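Local coordinates for DUF4974 domain-containing protein (Parabacteroides distasonis, PDB 4M0N) that probably acts as a membrane-bound anti-sigma factor of the FecR family, of which this chain is the part that carries the FecR and FecR C-terminal domains, at residues D104-V109 / Q132-N137; Y178-V183 / S223-Y228. The protein carries 1 engineered substitution. All blocks are in the same frame, centred on the assembly; numbering follows the deposited sequence. Where two conformers were deposited one is given.

Contact 1: D104-V109 / Q132-N137. With EDO (1,2-ethanediol), chain C.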
ATOM      1  N   ASP A 104       6.800   3.309  -6.224  1.00 16.80           N
ATOM      2  CA  ASP A 104       7.257   3.556  -4.858  1.00 16.13           C
ATOM      3  C   ASP A 104       8.576   2.826  -4.610  1.00 18.69           C
ATOM      4  O   ASP A 104       8.864   1.809  -5.233  1.00 17.52           O
ATOM      5  CB  ASP A 104       6.257   3.042  -3.822  1.00 16.26           C
ATOM      6  CG  ASP A 104       4.993   3.899  -3.702  1.00 16.13           C
ATOM      7  OD1 ASP A 104       4.819   4.854  -4.506  1.00 17.35           O
ATOM      8  OD2 ASP A 104       4.169   3.592  -2.775  1.00 17.54           O
ATOM      9  N   GLU A 105       9.329   3.340  -3.663  1.00 18.75           N
ATOM     10  CA  GLU A 105      10.584   2.718  -3.263  0.50 20.43           C
ATOM     11  C   GLU A 105      10.334   1.476  -2.407  1.00 17.79           C
ATOM     12  O   GLU A 105      11.179   0.590  -2.373  1.00 18.61           O
ATOM     13  CB  GLU A 105      11.520   3.714  -2.549  0.50 24.30           C
ATOM     14  CG  GLU A 105      11.080   4.223  -1.186  0.50 25.69           C
ATOM     15  CD  GLU A 105      12.193   4.935  -0.427  0.50 28.74           C
ATOM     16  OE1 GLU A 105      12.897   5.772  -1.033  0.50 32.03           O
ATOM     17  OE2 GLU A 105      12.359   4.657   0.784  0.50 34.19           O
ATOM     18  N   LEU A 106       9.188   1.400  -1.730  1.00 16.65           N
ATOM     19  CA  LEU A 106       8.918   0.274  -0.857  1.00 16.60           C
ATOM     20  C   LEU A 106       7.705  -0.524  -1.273  1.00 17.03           C
ATOM     21  O   LEU A 106       6.751   0.030  -1.833  1.00 19.45           O
ATOM     22  CB  LEU A 106       8.702   0.735   0.576  1.00 20.67           C
ATOM     23  CG  LEU A 106       9.757   1.621   1.226  1.00 24.58           C
ATOM     24  CD1 LEU A 106       9.280   2.144   2.579  1.00 29.96           C
ATOM     25  CD2 LEU A 106      11.027   0.817   1.379  1.00 24.70           C
ATOM     26  N   MET A 107       7.752  -1.827  -0.988  1.00 14.11           N
ATOM     27  CA  MET A 107       6.621  -2.715  -1.077  1.00 13.67           C
ATOM     28  C   MET A 107       6.437  -3.367   0.298  1.00 13.74           C
ATOM     29  O   MET A 107       7.404  -3.614   0.988  1.00 14.45           O
ATOM     30  CB  MET A 107       6.908  -3.750  -2.154  1.00 15.98           C
ATOM     31  CG  MET A 107       5.906  -4.841  -2.326  1.00 19.59           C
ATOM     32  SD  MET A 107       6.237  -6.329  -1.381  1.00 25.94           S
ATOM     33  CE  MET A 107       5.022  -7.351  -2.214  1.00 24.40           C
ATOM     34  N   ALA A 108       5.199  -3.539   0.722  1.00 12.67           N
ATOM     35  CA  ALA A 108       4.952  -4.135   2.033  1.00 13.77           C
ATOM     36  C   ALA A 108       3.730  -5.012   2.038  1.00 14.56           C
ATOM     37  O   ALA A 108       2.681  -4.670   1.456  1.00 13.51           O
ATOM     38  CB  ALA A 108       4.794  -3.083   3.112  1.00 15.33           C
ATOM     39  N   VAL A 109       3.866  -6.143   2.735  1.00 13.84           N
ATOM     40  CA  VAL A 109       2.771  -7.055   2.987  1.00 13.28           C
ATOM     41  C   VAL A 109       2.545  -7.126   4.489  1.00 12.66           C
ATOM     42  O   VAL A 109       3.480  -7.323   5.252  1.00 13.49           O
ATOM     43  CB  VAL A 109       3.095  -8.469   2.452  1.00 14.43           C
ATOM     44  CG1 VAL A 109       1.995  -9.459   2.782  1.00 14.69           C
ATOM     45  CG2 VAL A 109       3.371  -8.401   0.947  1.00 15.70           C
ATOM     46  N   GLN A 132       4.772  -7.891   9.315  1.00 15.33           N
ATOM     47  CA  GLN A 132       4.873  -7.242   8.048  1.00 14.98           C
ATOM     48  C   GLN A 132       6.221  -7.547   7.440  1.00 15.06           C
ATOM     49  O   GLN A 132       7.182  -7.725   8.158  1.00 16.17           O
ATOM     50  CB  GLN A 132       4.772  -5.728   8.326  1.00 18.93           C
ATOM     51  CG  GLN A 132       5.011  -4.764   7.222  1.00 26.60           C
ATOM     52  CD  GLN A 132       4.848  -3.347   7.718  1.00 19.98           C
ATOM     53  OE1 GLN A 132       5.709  -2.784   8.435  1.00 19.62           O
ATOM     54  NE2 GLN A 132       3.749  -2.765   7.343  1.00 20.04           N
ATOM     55  N   ILE A 133       6.264  -7.570   6.114  1.00 15.21           N
ATOM     56  CA  ILE A 133       7.514  -7.584   5.364  0.50 14.68           C
ATOM     57  C   ILE A 133       7.562  -6.322   4.521  1.00 14.61           C
ATOM     58  O   ILE A 133       6.557  -5.934   3.906  1.00 13.68           O
ATOM     59  CB  ILE A 133       7.611  -8.811   4.465  0.50 13.78           C
ATOM     60  CG1 ILE A 133       7.869 -10.054   5.330  0.50 14.20           C
ATOM     61  CG2 ILE A 133       8.686  -8.642   3.388  0.50 14.65           C
ATOM     62  CD1 ILE A 133       7.572 -11.307   4.561  0.50 14.92           C
ATOM     63  N   ILE A 134       8.707  -5.646   4.561  1.00 15.56           N
ATOM     64  CA  ILE A 134       8.949  -4.472   3.753  1.00 14.39           C
ATOM     65  C   ILE A 134      10.071  -4.851   2.817  1.00 15.74           C
ATOM     66  O   ILE A 134      11.155  -5.263   3.270  1.00 18.49           O
ATOM     67  CB  ILE A 134       9.314  -3.235   4.597  1.00 16.21           C
ATOM     68  CG1 ILE A 134       8.208  -2.950   5.651  1.00 18.68           C
ATOM     69  CG2 ILE A 134       9.565  -2.033   3.676  1.00 18.37           C
ATOM     70  CD1 ILE A 134       8.452  -1.727   6.531  1.00 25.02           C
ATOM     71  N   VAL A 135       9.837  -4.691   1.518  1.00 16.19           N
ATOM     72  CA  VAL A 135      10.870  -4.861   0.500  1.00 16.67           C
ATOM     73  C   VAL A 135      11.260  -3.498  -0.035  1.00 17.41           C
ATOM     74  O   VAL A 135      10.412  -2.698  -0.408  1.00 16.07           O
ATOM     75  CB  VAL A 135      10.378  -5.744  -0.663  1.00 19.91           C
ATOM     76  CG1 VAL A 135      11.373  -5.778  -1.828  1.00 23.95           C
ATOM     77  CG2 VAL A 135      10.107  -7.143  -0.172  1.00 20.43           C
ATOM     78  N   ASN A 136      12.549  -3.243  -0.091  1.00 16.84           N
ATOM     79  CA  ASN A 136      13.006  -1.993  -0.654  1.00 18.50           C
ATOM     80  C   ASN A 136      13.355  -2.258  -2.140  1.00 20.19           C
ATOM     81  O   ASN A 136      14.266  -3.008  -2.479  1.00 21.70           O
ATOM     82  CB  ASN A 136      14.161  -1.468   0.193  1.00 21.12           C
ATOM     83  CG  ASN A 136      14.563  -0.061  -0.166  1.00 24.25           C
ATOM     84  OD1 ASN A 136      14.759   0.259  -1.325  1.00 23.42           O
ATOM     85  ND2 ASN A 136      14.693   0.782   0.834  1.00 27.78           N
ATOM     86  N   ASN A 137      12.603  -1.632  -3.028  1.00 18.76           N
ATOM     87  CA  ASN A 137      12.759  -1.827  -4.471  1.00 22.22           C
ATOM     88  C   ASN A 137      14.040  -1.213  -4.996  1.00 24.44           C
ATOM     89  O   ASN A 137      14.479  -1.520  -6.122  1.00 27.27           O
ATOM     90  CB  ASN A 137      11.604  -1.163  -5.221  1.00 22.19           C
ATOM     91  CG  ASN A 137      10.282  -1.788  -4.945  1.00 21.08           C
ATOM     92  OD1 ASN A 137      10.153  -3.023  -4.904  1.00 21.19           O
ATOM     93  ND2 ASN A 137       9.254  -0.938  -4.769  1.00 21.11           N
TER
HETATM   94  C1  EDO C 402      14.140  -2.215   3.945  1.00 38.56           C
HETATM   95  O1  EDO C 402      14.986  -1.135   3.513  1.00 34.32           O
HETATM   96  C2  EDO C 402      12.833  -1.650   4.486  1.00 35.72           C
HETATM   97  O2  EDO C 402      13.085  -0.655   5.480  1.00 41.55           O
HETATM   98  O   HOH W   1       6.384  -1.133  -4.407  1.00 16.08           O

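Contact 2: Y178-V183 / S223-Y228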
ATOM      1  N   TYR A 178      -5.410  12.082  -2.620  1.00 21.73           N
ATOM      2  CA  TYR A 178      -6.063  13.347  -2.861  1.00 23.38           C
ATOM      3  C   TYR A 178      -6.122  13.757  -4.324  1.00 23.84           C
ATOM      4  O   TYR A 178      -6.714  14.788  -4.657  1.00 24.33           O
ATOM      5  CB  TYR A 178      -5.401  14.430  -2.006  1.00 23.55           C
ATOM      6  CG  TYR A 178      -5.566  14.160  -0.523  1.00 21.54           C
ATOM      7  CD1 TYR A 178      -6.763  14.414   0.132  1.00 21.42           C
ATOM      8  CD2 TYR A 178      -4.533  13.609   0.216  1.00 21.44           C
ATOM      9  CE1 TYR A 178      -6.914  14.149   1.487  1.00 21.18           C
ATOM     10  CE2 TYR A 178      -4.672  13.352   1.567  1.00 23.04           C
ATOM     11  CZ  TYR A 178      -5.865  13.640   2.212  1.00 22.34           C
ATOM     12  OH  TYR A 178      -6.011  13.381   3.569  1.00 21.62           O
ATOM     13  N   ASN A 179      -5.555  12.926  -5.204  1.00 20.60           N
ATOM     14  CA  ASN A 179      -5.466  13.225  -6.625  1.00 21.95           C
ATOM     15  C   ASN A 179      -4.913  14.624  -6.889  1.00 23.82           C
ATOM     16  O   ASN A 179      -5.537  15.474  -7.575  1.00 24.89           O
ATOM     17  CB  ASN A 179      -6.801  13.014  -7.311  1.00 22.53           C
ATOM     18  CG  ASN A 179      -6.686  13.094  -8.805  1.00 23.06           C
ATOM     19  OD1 ASN A 179      -5.622  12.823  -9.367  1.00 24.82           O
ATOM     20  ND2 ASN A 179      -7.760  13.484  -9.457  1.00 26.09           N
ATOM     21  N   GLN A 180      -3.721  14.840  -6.339  1.00 25.55           N
ATOM     22  CA  GLN A 180      -3.077  16.126  -6.354  1.00 28.48           C
ATOM     23  C   GLN A 180      -1.580  15.940  -6.524  1.00 27.92           C
ATOM     24  O   GLN A 180      -0.954  15.265  -5.714  1.00 26.77           O
ATOM     25  CB  GLN A 180      -3.379  16.851  -5.046  1.00 32.11           C
ATOM     26  CG  GLN A 180      -2.592  18.135  -4.836  1.00 33.24           C
ATOM     27  CD  GLN A 180      -2.806  19.151  -5.957  1.00 34.90           C
ATOM     28  OE1 GLN A 180      -3.925  19.632  -6.162  1.00 41.22           O
ATOM     29  NE2 GLN A 180      -1.741  19.473  -6.690  1.00 36.34           N
ATOM     30  N   GLU A 181      -0.998  16.547  -7.569  1.00 26.49           N
ATOM     31  CA  GLU A 181       0.437  16.448  -7.788  1.00 27.63           C
ATOM     32  C   GLU A 181       1.175  17.193  -6.678  1.00 28.26           C
ATOM     33  O   GLU A 181       0.870  18.345  -6.358  1.00 28.27           O
ATOM     34  CB  GLU A 181       0.831  17.008  -9.154  1.00 32.86           C
ATOM     35  CG  GLU A 181       2.219  16.571  -9.610  1.00 37.29           C
ATOM     36  CD  GLU A 181       2.855  17.515 -10.630  1.00 43.49           C
ATOM     37  OE1 GLU A 181       2.123  18.258 -11.313  1.00 44.34           O
ATOM     38  OE2 GLU A 181       4.101  17.512 -10.741  1.00 46.56           O
ATOM     39  N   ILE A 182       2.135  16.507  -6.075  1.00 30.55           N
ATOM     40  CA  ILE A 182       2.941  17.097  -5.037  1.00 30.09           C
ATOM     41  C   ILE A 182       4.385  16.775  -5.357  1.00 30.80           C
ATOM     42  O   ILE A 182       4.725  15.615  -5.524  1.00 29.27           O
ATOM     43  CB  ILE A 182       2.624  16.525  -3.650  1.00 27.96           C
ATOM     44  CG1 ILE A 182       1.165  16.765  -3.270  1.00 30.00           C
ATOM     45  CG2 ILE A 182       3.562  17.115  -2.605  1.00 31.13           C
ATOM     46  CD1 ILE A 182       0.756  15.990  -2.024  1.00 28.28           C
ATOM     47  N   VAL A 183       5.209  17.813  -5.427  1.00 32.65           N
ATOM     48  CA  VAL A 183       6.626  17.678  -5.736  1.00 37.75           C
ATOM     49  C   VAL A 183       7.466  18.256  -4.590  1.00 40.73           C
ATOM     50  O   VAL A 183       7.023  19.154  -3.877  1.00 38.91           O
ATOM     51  CB  VAL A 183       6.964  18.396  -7.063  1.00 40.53           C
ATOM     52  CG1 VAL A 183       6.017  17.940  -8.163  1.00 42.97           C
ATOM     53  CG2 VAL A 183       6.893  19.912  -6.915  1.00 45.39           C
ATOM     54  N   SER A 223      -1.819  23.753 -10.556  1.00 55.09           N
ATOM     55  CA  SER A 223      -2.069  22.315 -10.402  1.00 54.32           C
ATOM     56  C   SER A 223      -0.897  21.538  -9.783  1.00 52.01           C
ATOM     57  O   SER A 223      -0.745  20.335 -10.024  1.00 52.45           O
ATOM     58  CB  SER A 223      -2.440  21.684 -11.750  1.00 51.75           C
ATOM     59  OG  SER A 223      -1.280  21.398 -12.518  1.00 51.49           O
ATOM     60  N   ARG A 224      -0.078  22.225  -8.999  1.00 46.77           N
ATOM     61  CA  ARG A 224       1.103  21.627  -8.406  1.00 49.46           C
ATOM     62  C   ARG A 224       1.189  22.121  -6.971  1.00 43.55           C
ATOM     63  O   ARG A 224       1.022  23.318  -6.726  1.00 41.92           O
ATOM     64  CB  ARG A 224       2.342  22.071  -9.191  1.00 55.54           C
ATOM     65  CG  ARG A 224       3.490  21.081  -9.199  1.00 58.93           C
ATOM     66  CD  ARG A 224       4.693  21.666  -9.923  1.00 68.55           C
ATOM     67  NE  ARG A 224       5.535  20.633 -10.528  1.00 77.61           N
ATOM     68  CZ  ARG A 224       6.650  20.868 -11.222  1.00 78.99           C
ATOM     69  NH1 ARG A 224       7.085  22.112 -11.414  1.00 76.54           N
ATOM     70  NH2 ARG A 224       7.336  19.851 -11.731  1.00 78.23           N
ATOM     71  N   ILE A 225       1.400  21.211  -6.023  1.00 37.38           N
ATOM     72  CA  ILE A 225       1.838  21.608  -4.698  1.00 35.43           C
ATOM     73  C   ILE A 225       3.320  21.297  -4.599  1.00 35.40           C
ATOM     74  O   ILE A 225       3.750  20.190  -4.924  1.00 33.72           O
ATOM     75  CB  ILE A 225       1.080  20.892  -3.559  1.00 34.86           C
ATOM     76  CG1 ILE A 225      -0.384  21.320  -3.550  1.00 35.85           C
ATOM     77  CG2 ILE A 225       1.715  21.216  -2.211  1.00 35.15           C
ATOM     78  CD1 ILE A 225      -1.216  20.598  -2.524  1.00 35.34           C
ATOM     79  N   VAL A 226       4.089  22.286  -4.145  1.00 34.56           N
ATOM     80  CA  VAL A 226       5.540  22.157  -3.968  1.00 35.14           C
ATOM     81  C   VAL A 226       5.887  22.221  -2.484  1.00 34.50           C
ATOM     82  O   VAL A 226       5.444  23.122  -1.781  1.00 35.89           O
ATOM     83  CB  VAL A 226       6.289  23.285  -4.693  1.00 38.50           C
ATOM     84  CG1 VAL A 226       7.796  23.135  -4.502  1.00 42.08           C
ATOM     85  CG2 VAL A 226       5.922  23.311  -6.177  1.00 38.64           C
ATOM     86  N   LEU A 227       6.659  21.251  -2.007  1.00 33.99           N
ATOM     87  CA  LEU A 227       7.092  21.225  -0.613  1.00 34.57           C
ATOM     88  C   LEU A 227       8.486  21.804  -0.531  1.00 35.50           C
ATOM     89  O   LEU A 227       9.296  21.607  -1.439  1.00 35.00           O
ATOM     90  CB  LEU A 227       7.114  19.800  -0.056  1.00 33.92           C
ATOM     91  CG  LEU A 227       5.786  19.043  -0.027  1.00 35.06           C
ATOM     92  CD1 LEU A 227       5.918  17.707   0.705  1.00 33.11           C
ATOM     93  CD2 LEU A 227       4.681  19.884   0.607  1.00 34.69           C
ATOM     94  N   TYR A 228       8.756  22.536   0.544  1.00 35.27           N
ATOM     95  CA  TYR A 228      10.045  23.190   0.700  1.00 36.49           C
ATOM     96  C   TYR A 228      10.381  23.404   2.175  1.00 38.49           C
ATOM     97  O   TYR A 228       9.614  23.010   3.061  1.00 36.06           O
ATOM     98  CB  TYR A 228      10.067  24.500  -0.087  1.00 38.01           C
ATOM     99  CG  TYR A 228       9.168  25.561   0.474  1.00 37.94           C
ATOM    100  CD1 TYR A 228       7.795  25.558   0.222  1.00 36.25           C
ATOM    101  CD2 TYR A 228       9.697  26.604   1.246  1.00 40.07           C
ATOM    102  CE1 TYR A 228       6.974  26.553   0.747  1.00 37.90           C
ATOM    103  CE2 TYR A 228       8.891  27.590   1.771  1.00 40.48           C
ATOM    104  CZ  TYR A 228       7.535  27.566   1.525  1.00 39.26           C
ATOM    105  OH  TYR A 228       6.773  28.565   2.076  1.00 40.48           O
TER

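Contact 1: D104-V109 / Q132-N137
Asn137 grips the loop that leads into strand 106-111 through two donors. Its side-chain ND2 reaches Asp104 O at 2.8 Å, coming from above the carbonyl plane while the oxygen stays in the plane of the amide, and its backbone N bonds Glu105 O at 2.7 Å. CG of Asn137 lies anti to the carbonyl carbon and beside its own backbone N (chi1 -65°). A water that accepts from ND2 also lies within hydrogen-bonding distance of Leu106 O, and OD1 is taken by Gln86. From here the ladder is regular: Met107 pairs with Val135 and Val109 with Ile133, each by two N-H...O bonds, and the Val135 N to Met107 O bond is 2.7 Å. Segments 106-109 and 132-136, their axes 163° apart, are antiparallel neighbours in a sheet of the β-rich FecR part of the chain. Met107, Val109, Ile133 and Val135 share one face, where the last three meet strand 116-120 of the facing sheet; Met107, bent at chi2, brings SD to 4.1 Å from Val135 CG2. On the other face the Leu106 and Ile134 side chains cross obliquely, CD2 3.9 Å from CG2. Asn136 OD1 bonds Thr138, while its ND2 gives a weak bond to a 1,2-ethanediol, probably from the crystallisation liquor, that lies against Ile134 CG2. Asp104 OD1 is hydrogen-bonded to His172 and salt-bridged to Arg176.

Contact 2: Y178-V183 / S223-Y228
Gln180 and Ile225 cross at about a right angle, CG of the glutamine 3.6 Å from Ile225 CD1. A chi2 of 58° bends the Gln180 chain at CD, and NE2 donates to Glu181 O at 2.9 Å. Ile225 N reaches this same oxygen from the opposite face of the carbonyl plane, leaving Glu181 O held by two donors. Beyond it Val183 N bonds Ile225 O and Leu227 N bonds Val183 O, both at 2.8 Å. Ile182 and Ile225 lie side by side and point the same way, and Ile182 CG2 meets Leu227 CG at 3.9 Å; helix 167-178 covers Ile182 and Leu227 through Ile171. On the other face Val183 CG2, between the backbone N and the carbonyl carbon, presses on Val226 CG2 at 3.6 Å. It also sits over one face of the Arg224 guanidinium, while Glu181 OE2 approaches the edge in a weak salt bridge to NE at 3.4 Å, the two planes 54° apart; the arginine is poorly ordered. The parallel pair 182-184/224-228, with strand 217-221 antiparallel on the far side of 224-228, forms the small sheet of the FecR C-terminal domain, backed by helices 167-178 and 203-214.

Overall arrangement
Both contacts pair neighbouring strands, but in different domains and with no strand in common: their centres lie about 24 Å apart and the nearest atoms about 11 Å. Contact 1 lies inside a seven-stranded antiparallel sheet, its centre about 9 Å from that of the chain; contact 2 joins an edge strand to the middle of a three-stranded sheet, its centre about 20 Å out. Both are partly buried, but only contact 2 has exposed touching residues. Contact 1 packs one face against another sheet, whereas contact 2 is backed by helices. Its polar supplement is a weak salt bridge; that of contact 1 is an asparagine amide and a water. Helix 167-178 touches both, by polar side chains at contact 1 and mainly by apolar ones at contact 2.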